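Long-range contacts in S-adenosylmethionine:2-demethylmenaquinone methyltransferase (Geobacillus kaustophilus, PDB 2PCN), which is of unknown function but belongs to the RraA-like family of alpha/beta proteins, assembling from three chains: residues P33-D38 / T57-D62; Q78-R83 / M103-M108. All coordinates share one frame; numbering follows the deposited sequence.

Contact 1. Residues P33-D38 / T57-D62; sequences PIATVD and TVLVVD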
ATOM      1  N   PRO A  33      18.045  16.262  12.584  1.00 11.27           N
ATOM      2  CA  PRO A  33      18.024  16.022  14.029  1.00 10.48           C
ATOM      3  C   PRO A  33      16.611  15.745  14.520  1.00 10.38           C
ATOM      4  O   PRO A  33      15.657  16.397  14.103  1.00 12.55           O
ATOM      5  CB  PRO A  33      18.602  17.316  14.598  1.00 11.38           C
ATOM      6  CG  PRO A  33      18.104  18.339  13.635  1.00 14.83           C
ATOM      7  CD  PRO A  33      18.348  17.674  12.291  1.00 11.91           C
ATOM      8  N   ILE A  34      16.496  14.773  15.415  1.00 10.64           N
ATOM      9  CA  ILE A  34      15.221  14.362  15.978  1.00 10.26           C
ATOM     10  C   ILE A  34      14.724  15.215  17.147  1.00 12.66           C
ATOM     11  O   ILE A  34      15.492  15.599  18.025  1.00  9.45           O
ATOM     12  CB  ILE A  34      15.304  12.896  16.481  1.00 11.70           C
ATOM     13  CG1 ILE A  34      15.420  11.938  15.297  1.00 15.33           C
ATOM     14  CG2 ILE A  34      14.105  12.566  17.346  1.00 16.19           C
ATOM     15  CD1 ILE A  34      15.597  10.485  15.718  1.00 20.06           C
ATOM     16  N   ALA A  35      13.428  15.502  17.124  1.00  9.24           N
ATOM     17  CA  ALA A  35      12.734  16.225  18.182  1.00 11.97           C
ATOM     18  C   ALA A  35      11.624  15.218  18.475  1.00 10.59           C
ATOM     19  O   ALA A  35      11.040  14.667  17.538  1.00  9.67           O
ATOM     20  CB  ALA A  35      12.145  17.524  17.658  1.00 14.07           C
ATOM     21  N   THR A  36      11.334  14.964  19.749  1.00  8.55           N
ATOM     22  CA  THR A  36      10.318  13.970  20.093  1.00 10.74           C
ATOM     23  C   THR A  36       9.054  14.469  20.774  1.00 10.42           C
ATOM     24  O   THR A  36       9.057  15.474  21.490  1.00  8.94           O
ATOM     25  CB  THR A  36      10.900  12.868  21.009  1.00 12.38           C
ATOM     26  OG1 THR A  36      11.275  13.446  22.267  1.00 14.09           O
ATOM     27  CG2 THR A  36      12.121  12.218  20.372  1.00 11.27           C
ATOM     28  N   VAL A  37       7.973  13.731  20.547  1.00 10.83           N
ATOM     29  CA  VAL A  37       6.679  14.016  21.152  1.00 12.71           C
ATOM     30  C   VAL A  37       6.022  12.669  21.428  1.00 12.16           C
ATOM     31  O   VAL A  37       5.942  11.816  20.543  1.00  9.76           O
ATOM     32  CB  VAL A  37       5.750  14.822  20.216  1.00 18.29           C
ATOM     33  CG1 VAL A  37       4.432  15.102  20.924  1.00 21.67           C
ATOM     34  CG2 VAL A  37       6.411  16.122  19.805  1.00 18.06           C
ATOM     35  N   ASP A  38       5.557  12.479  22.658  1.00 10.75           N
ATOM     36  CA  ASP A  38       4.906  11.236  23.056  1.00 14.73           C
ATOM     37  C   ASP A  38       3.470  11.575  23.450  1.00 16.29           C
ATOM     38  O   ASP A  38       3.236  12.276  24.434  1.00 14.50           O
ATOM     39  CB  ASP A  38       5.668  10.622  24.234  1.00 18.39           C
ATOM     40  CG  ASP A  38       5.215   9.212  24.559  1.00 23.95           C
ATOM     41  OD1 ASP A  38       5.063   8.396  23.626  1.00 28.38           O
ATOM     42  OD2 ASP A  38       5.030   8.916  25.756  1.00 24.45           O
ATOM     43  N   THR A  57      14.654  20.284  11.545  1.00 13.68           N
ATOM     44  CA  THR A  57      14.273  19.219  12.468  1.00 11.24           C
ATOM     45  C   THR A  57      13.298  18.218  11.858  1.00  8.90           C
ATOM     46  O   THR A  57      12.498  18.560  10.988  1.00  8.87           O
ATOM     47  CB  THR A  57      13.577  19.792  13.733  1.00 12.80           C
ATOM     48  OG1 THR A  57      14.494  20.609  14.466  1.00 10.44           O
ATOM     49  CG2 THR A  57      13.077  18.662  14.634  1.00  9.23           C
ATOM     50  N   VAL A  58      13.385  16.977  12.321  1.00  9.79           N
ATOM     51  CA  VAL A  58      12.467  15.928  11.907  1.00  6.99           C
ATOM     52  C   VAL A  58      11.728  15.595  13.198  1.00  7.10           C
ATOM     53  O   VAL A  58      12.329  15.094  14.148  1.00 10.09           O
ATOM     54  CB  VAL A  58      13.189  14.658  11.411  1.00 10.15           C
ATOM     55  CG1 VAL A  58      12.180  13.522  11.266  1.00 14.49           C
ATOM     56  CG2 VAL A  58      13.852  14.923  10.063  1.00  9.35           C
ATOM     57  N   LEU A  59      10.437  15.902  13.247  1.00  9.58           N
ATOM     58  CA  LEU A  59       9.652  15.618  14.440  1.00 10.41           C
ATOM     59  C   LEU A  59       9.190  14.170  14.413  1.00  8.09           C
ATOM     60  O   LEU A  59       8.572  13.729  13.445  1.00 10.21           O
ATOM     61  CB  LEU A  59       8.430  16.539  14.512  1.00 10.84           C
ATOM     62  CG  LEU A  59       7.612  16.395  15.802  1.00 14.11           C
ATOM     63  CD1 LEU A  59       8.398  16.979  16.965  1.00 14.79           C
ATOM     64  CD2 LEU A  59       6.284  17.108  15.663  1.00  8.86           C
ATOM     65  N   VAL A  60       9.505  13.426  15.469  1.00  6.60           N
ATOM     66  CA  VAL A  60       9.093  12.034  15.573  1.00  6.68           C
ATOM     67  C   VAL A  60       8.008  11.995  16.638  1.00 11.44           C
ATOM     68  O   VAL A  60       8.236  12.399  17.783  1.00  7.53           O
ATOM     69  CB  VAL A  60      10.270  11.122  15.993  1.00  8.32           C
ATOM     70  CG1 VAL A  60       9.806   9.674  16.076  1.00  9.23           C
ATOM     71  CG2 VAL A  60      11.404  11.254  14.983  1.00 12.64           C
ATOM     72  N   VAL A  61       6.829  11.522  16.251  1.00  7.76           N
ATOM     73  CA  VAL A  61       5.693  11.455  17.162  1.00 11.65           C
ATOM     74  C   VAL A  61       5.223  10.028  17.428  1.00  6.82           C
ATOM     75  O   VAL A  61       4.854   9.303  16.503  1.00  8.48           O
ATOM     76  CB  VAL A  61       4.499  12.255  16.595  1.00 10.22           C
ATOM     77  CG1 VAL A  61       3.298  12.133  17.520  1.00  6.76           C
ATOM     78  CG2 VAL A  61       4.894  13.713  16.409  1.00 10.19           C
ATOM     79  N   ASP A  62       5.247   9.616  18.691  1.00  6.18           N
ATOM     80  CA  ASP A  62       4.774   8.283  19.027  1.00  9.59           C
ATOM     81  C   ASP A  62       3.322   8.405  19.469  1.00  8.40           C
ATOM     82  O   ASP A  62       3.037   8.837  20.587  1.00 15.15           O
ATOM     83  CB  ASP A  62       5.601   7.656  20.150  1.00 13.48           C
ATOM     84  CG  ASP A  62       5.145   6.244  20.478  1.00 19.47           C
ATOM     85  OD1 ASP A  62       4.219   5.753  19.796  1.00 14.21           O
ATOM     86  OD2 ASP A  62       5.703   5.625  21.407  1.00 18.77           O
TER
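Val37 and Leu59 meet on the helix-covered face of two parallel strands, CG2 of Val37 lying 3.6 Å from CD1 of Leu59. Leu59 CG stands anti to its backbone N (chi1 -175°), and from there CD1 reaches across to Ala35 as well, its distance to Ala35 CB being 3.8 Å. At the start of the same row the methyls Ala35 CB and Thr57 CG2 press together at 3.4 Å, closer than ordinary carbon packing. Helix 44-52 covers this side through Leu45, Ala49 and Leu50, completing a beta-alpha-beta unit with strands 30-38 and 58-62. On the other face Ile34 CG2 and Val60 CG2 pack against each other obliquely.

Five backbone hydrogen bonds join the strands, from Val58 N to Pro33 O, Ala35 N to Val58 O, Val60 N to Ala35 O, Val37 N to Val60 O and Asp62 N to Val37 O. The bond from Val60 N to Ala35 O is 2.9 Å long and almost straight.

At the polar end Asp38 and Asp62 lie side by side and point the same way, with Asp38 OD1 3.6 Å from Asp62 OD2 and the carboxylate planes 46° apart. Lys64 serves both, as a salt bridge from NZ to Asp38 OD1 and a backbone N-H to Asp62 OD1. Its positive charge probably offsets part of the repulsion between the paired acids.

Contact 2. Residues Q78-R83 / M103-M108; sequences QIACER and MPIGVM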
ATOM      1  N   GLN A  78       1.490  22.606   7.141  1.00  9.71           N
ATOM      2  CA  GLN A  78       1.780  23.931   6.607  1.00  9.46           C
ATOM      3  C   GLN A  78       2.768  24.647   7.529  1.00 12.90           C
ATOM      4  O   GLN A  78       3.702  25.306   7.066  1.00 14.67           O
ATOM      5  CB  GLN A  78       0.484  24.728   6.498  1.00 11.61           C
ATOM      6  CG  GLN A  78       0.626  26.101   5.880  1.00 17.70           C
ATOM      7  CD  GLN A  78      -0.723  26.756   5.665  1.00 25.05           C
ATOM      8  OE1 GLN A  78      -1.437  27.057   6.619  1.00 35.49           O
ATOM      9  NE2 GLN A  78      -1.082  26.969   4.407  1.00 31.65           N
ATOM     10  N   ILE A  79       2.559  24.517   8.837  1.00 13.93           N
ATOM     11  CA  ILE A  79       3.455  25.144   9.802  1.00 12.97           C
ATOM     12  C   ILE A  79       4.850  24.564   9.600  1.00 12.00           C
ATOM     13  O   ILE A  79       5.845  25.291   9.594  1.00 11.62           O
ATOM     14  CB  ILE A  79       3.000  24.873  11.261  1.00 11.94           C
ATOM     15  CG1 ILE A  79       1.647  25.539  11.521  1.00 12.75           C
ATOM     16  CG2 ILE A  79       4.046  25.391  12.243  1.00 11.04           C
ATOM     17  CD1 ILE A  79       1.071  25.228  12.882  1.00 18.79           C
ATOM     18  N   ALA A  80       4.918  23.247   9.423  1.00 10.40           N
ATOM     19  CA  ALA A  80       6.196  22.582   9.215  1.00 10.88           C
ATOM     20  C   ALA A  80       6.908  23.151   7.987  1.00 12.76           C
ATOM     21  O   ALA A  80       8.130  23.304   7.989  1.00 15.39           O
ATOM     22  CB  ALA A  80       5.991  21.076   9.061  1.00 10.85           C
ATOM     23  N   CYS A  81       6.150  23.461   6.940  1.00 12.43           N
ATOM     24  CA  CYS A  81       6.736  24.029   5.728  1.00 10.90           C
ATOM     25  C   CYS A  81       7.187  25.468   5.958  1.00 13.02           C
ATOM     26  O   CYS A  81       8.277  25.860   5.546  1.00  9.72           O
ATOM     27  CB  CYS A  81       5.732  24.009   4.576  1.00 15.28           C
ATOM     28  SG  CYS A  81       5.385  22.369   3.925  1.00 16.23           S
ATOM     29  N   GLU A  82       6.340  26.250   6.618  1.00 10.67           N
ATOM     30  CA  GLU A  82       6.645  27.650   6.887  1.00 15.14           C
ATOM     31  C   GLU A  82       7.875  27.838   7.774  1.00 15.74           C
ATOM     32  O   GLU A  82       8.601  28.823   7.629  1.00 13.21           O
ATOM     33  CB  GLU A  82       5.441  28.335   7.541  1.00 14.45           C
ATOM     34  CG  GLU A  82       4.152  28.186   6.758  1.00 13.64           C
ATOM     35  CD  GLU A  82       2.967  28.841   7.442  1.00 18.46           C
ATOM     36  OE1 GLU A  82       2.932  28.859   8.689  1.00 18.74           O
ATOM     37  OE2 GLU A  82       2.061  29.321   6.731  1.00 19.22           O
ATOM     38  N   ARG A  83       8.116  26.902   8.687  1.00 10.93           N
ATOM     39  CA  ARG A  83       9.260  27.031   9.584  1.00 12.89           C
ATOM     40  C   ARG A  83      10.481  26.231   9.131  1.00 12.67           C
ATOM     41  O   ARG A  83      11.455  26.088   9.868  1.00 10.86           O
ATOM     42  CB  ARG A  83       8.844  26.652  11.013  1.00 14.76           C
ATOM     43  CG  ARG A  83       7.649  27.453  11.503  1.00 10.22           C
ATOM     44  CD  ARG A  83       7.420  27.340  13.006  1.00 15.90           C
ATOM     45  NE  ARG A  83       8.568  27.815  13.775  1.00 10.42           N
ATOM     46  CZ  ARG A  83       9.490  27.023  14.312  1.00 17.70           C
ATOM     47  NH1 ARG A  83       9.397  25.707  14.176  1.00 12.39           N
ATOM     48  NH2 ARG A  83      10.513  27.546  14.980  1.00 15.29           N
ATOM     49  N   MET A 103       2.850  19.046  -0.595  1.00 12.40           N
ATOM     50  CA  MET A 103       3.780  19.881   0.162  1.00 13.99           C
ATOM     51  C   MET A 103       5.215  19.362   0.139  1.00 14.64           C
ATOM     52  O   MET A 103       5.452  18.157   0.219  1.00 14.34           O
ATOM     53  CB  MET A 103       3.289  20.016   1.606  1.00 11.32           C
ATOM     54  CG  MET A 103       1.940  20.713   1.721  1.00 16.40           C
ATOM     55  SD  MET A 103       1.378  20.895   3.431  1.00 22.60           S
ATOM     56  CE  MET A 103      -0.340  20.488   3.257  1.00 24.30           C
ATOM     57  N   PRO A 104       6.195  20.279   0.040  1.00 14.18           N
ATOM     58  CA  PRO A 104       7.625  19.953  -0.002  1.00 12.91           C
ATOM     59  C   PRO A 104       8.228  19.553   1.345  1.00 17.98           C
ATOM     60  O   PRO A 104       9.238  20.115   1.781  1.00 16.05           O
ATOM     61  CB  PRO A 104       8.244  21.231  -0.551  1.00 14.80           C
ATOM     62  CG  PRO A 104       7.395  22.289   0.098  1.00 16.42           C
ATOM     63  CD  PRO A 104       5.988  21.735  -0.085  1.00 18.36           C
ATOM     64  N   ILE A 105       7.611  18.578   1.999  1.00 10.04           N
ATOM     65  CA  ILE A 105       8.099  18.115   3.283  1.00 12.83           C
ATOM     66  C   ILE A 105       7.869  16.614   3.404  1.00 13.54           C
ATOM     67  O   ILE A 105       7.023  16.051   2.714  1.00 11.88           O
ATOM     68  CB  ILE A 105       7.384  18.858   4.430  1.00 18.80           C
ATOM     69  CG1 ILE A 105       8.118  18.608   5.744  1.00 22.17           C
ATOM     70  CG2 ILE A 105       5.932  18.413   4.514  1.00 14.97           C
ATOM     71  CD1 ILE A 105       7.660  19.492   6.867  1.00 27.61           C
ATOM     72  N   GLY A 106       8.638  15.961   4.266  1.00 13.56           N
ATOM     73  CA  GLY A 106       8.465  14.533   4.442  1.00  7.78           C
ATOM     74  C   GLY A 106       7.430  14.232   5.507  1.00 11.39           C
ATOM     75  O   GLY A 106       7.396  14.883   6.551  1.00  7.31           O
ATOM     76  N   VAL A 107       6.558  13.269   5.232  1.00  8.70           N
ATOM     77  CA  VAL A 107       5.542  12.866   6.196  1.00 11.64           C
ATOM     78  C   VAL A 107       5.318  11.364   6.086  1.00 10.99           C
ATOM     79  O   VAL A 107       4.856  10.873   5.055  1.00 10.40           O
ATOM     80  CB  VAL A 107       4.180  13.567   5.962  1.00 12.88           C
ATOM     81  CG1 VAL A 107       3.159  13.059   6.985  1.00  6.17           C
ATOM     82  CG2 VAL A 107       4.325  15.076   6.083  1.00 10.17           C
ATOM     83  N   MET A 108       5.667  10.640   7.144  1.00  9.18           N
ATOM     84  CA  MET A 108       5.478   9.194   7.189  1.00  9.37           C
ATOM     85  C   MET A 108       4.555   8.864   8.351  1.00 10.44           C
ATOM     86  O   MET A 108       4.696   9.419   9.444  1.00 10.94           O
ATOM     87  CB  MET A 108       6.812   8.464   7.383  1.00  9.38           C
ATOM     88  CG  MET A 108       7.781   8.596   6.223  1.00 14.25           C
ATOM     89  SD  MET A 108       9.256   7.607   6.510  1.00 16.60           S
ATOM     90  CE  MET A 108       9.610   7.022   4.854  1.00 21.05           C
TER
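Cys81 lays its sulphur over the turn that leads into strand 106-109, meeting three successive residues with one atom. SG is 3.9 Å from Met103 CB, 4.1 Å from Pro104 CD and 4.0 Å from Ile105 CG2, so the thiol of the helix is edged by a methylene, a ring carbon and a branch methyl. The first torsion of Cys81 sets SG anti to its own carbonyl carbon (chi1 -71°), on the side of the backbone N. No hydrogen bond crosses between the two segments, and the contact is made by apolar touches.

Pro104 is the centre of an inverse gamma turn, and a weak 2.8 Å bond from Ile105 N to Met103 O closes it. On either side of the bend in sequence, Met103 and Ile105 both lie against helix 74-82, from which Ala80 and Cys81 project. The chain then enters strand 106-109, which runs parallel to strand 87-90 in the mixed sheet of this alpha/beta fold; Gly106 already bonds through its backbone to Ala86 and Val88.

Deeper in, the CB bond of Ala80 faces the turn, though the modelled approach of Ile105 CD1 to Ala80 CB is too close to be reliable. Ile105 CG1 is anti to its backbone N (chi1 -167°), which leaves CG2 between N and the carbonyl carbon and beside the cysteine. Both Ala80 and Ile105 are buried, and Leu85 adds to the packing around Ala80. At the start of segment 103-108, Met103 SD approaches the backbone N of Gln78 at 4.1 Å, while Asp74 and Ala77 of the helix also touch the methionine side chain.

Contact 1 closes before contact 2 opens along the chain, and the two illustrate how successive segments build one alpha/beta fold. Their centres lie 14 Å apart and their nearest atoms about 6 Å, without touching. Both reach the same mixed sheet, in which strand 30-38 pairs with 58-62, 58-62 with 87-90, and 87-90 with 106-109, all parallel. Contact 1 therefore joins the first two of these strands, whereas contact 2 seats helix 74-82 against the turn entering the last. Helix 44-52 lies next to both: it covers Val37 and Leu59, and Ile79 of helix 74-82 touches its Arg47 and Glu51, while Arg83 NH1 bonds to Leu50 O.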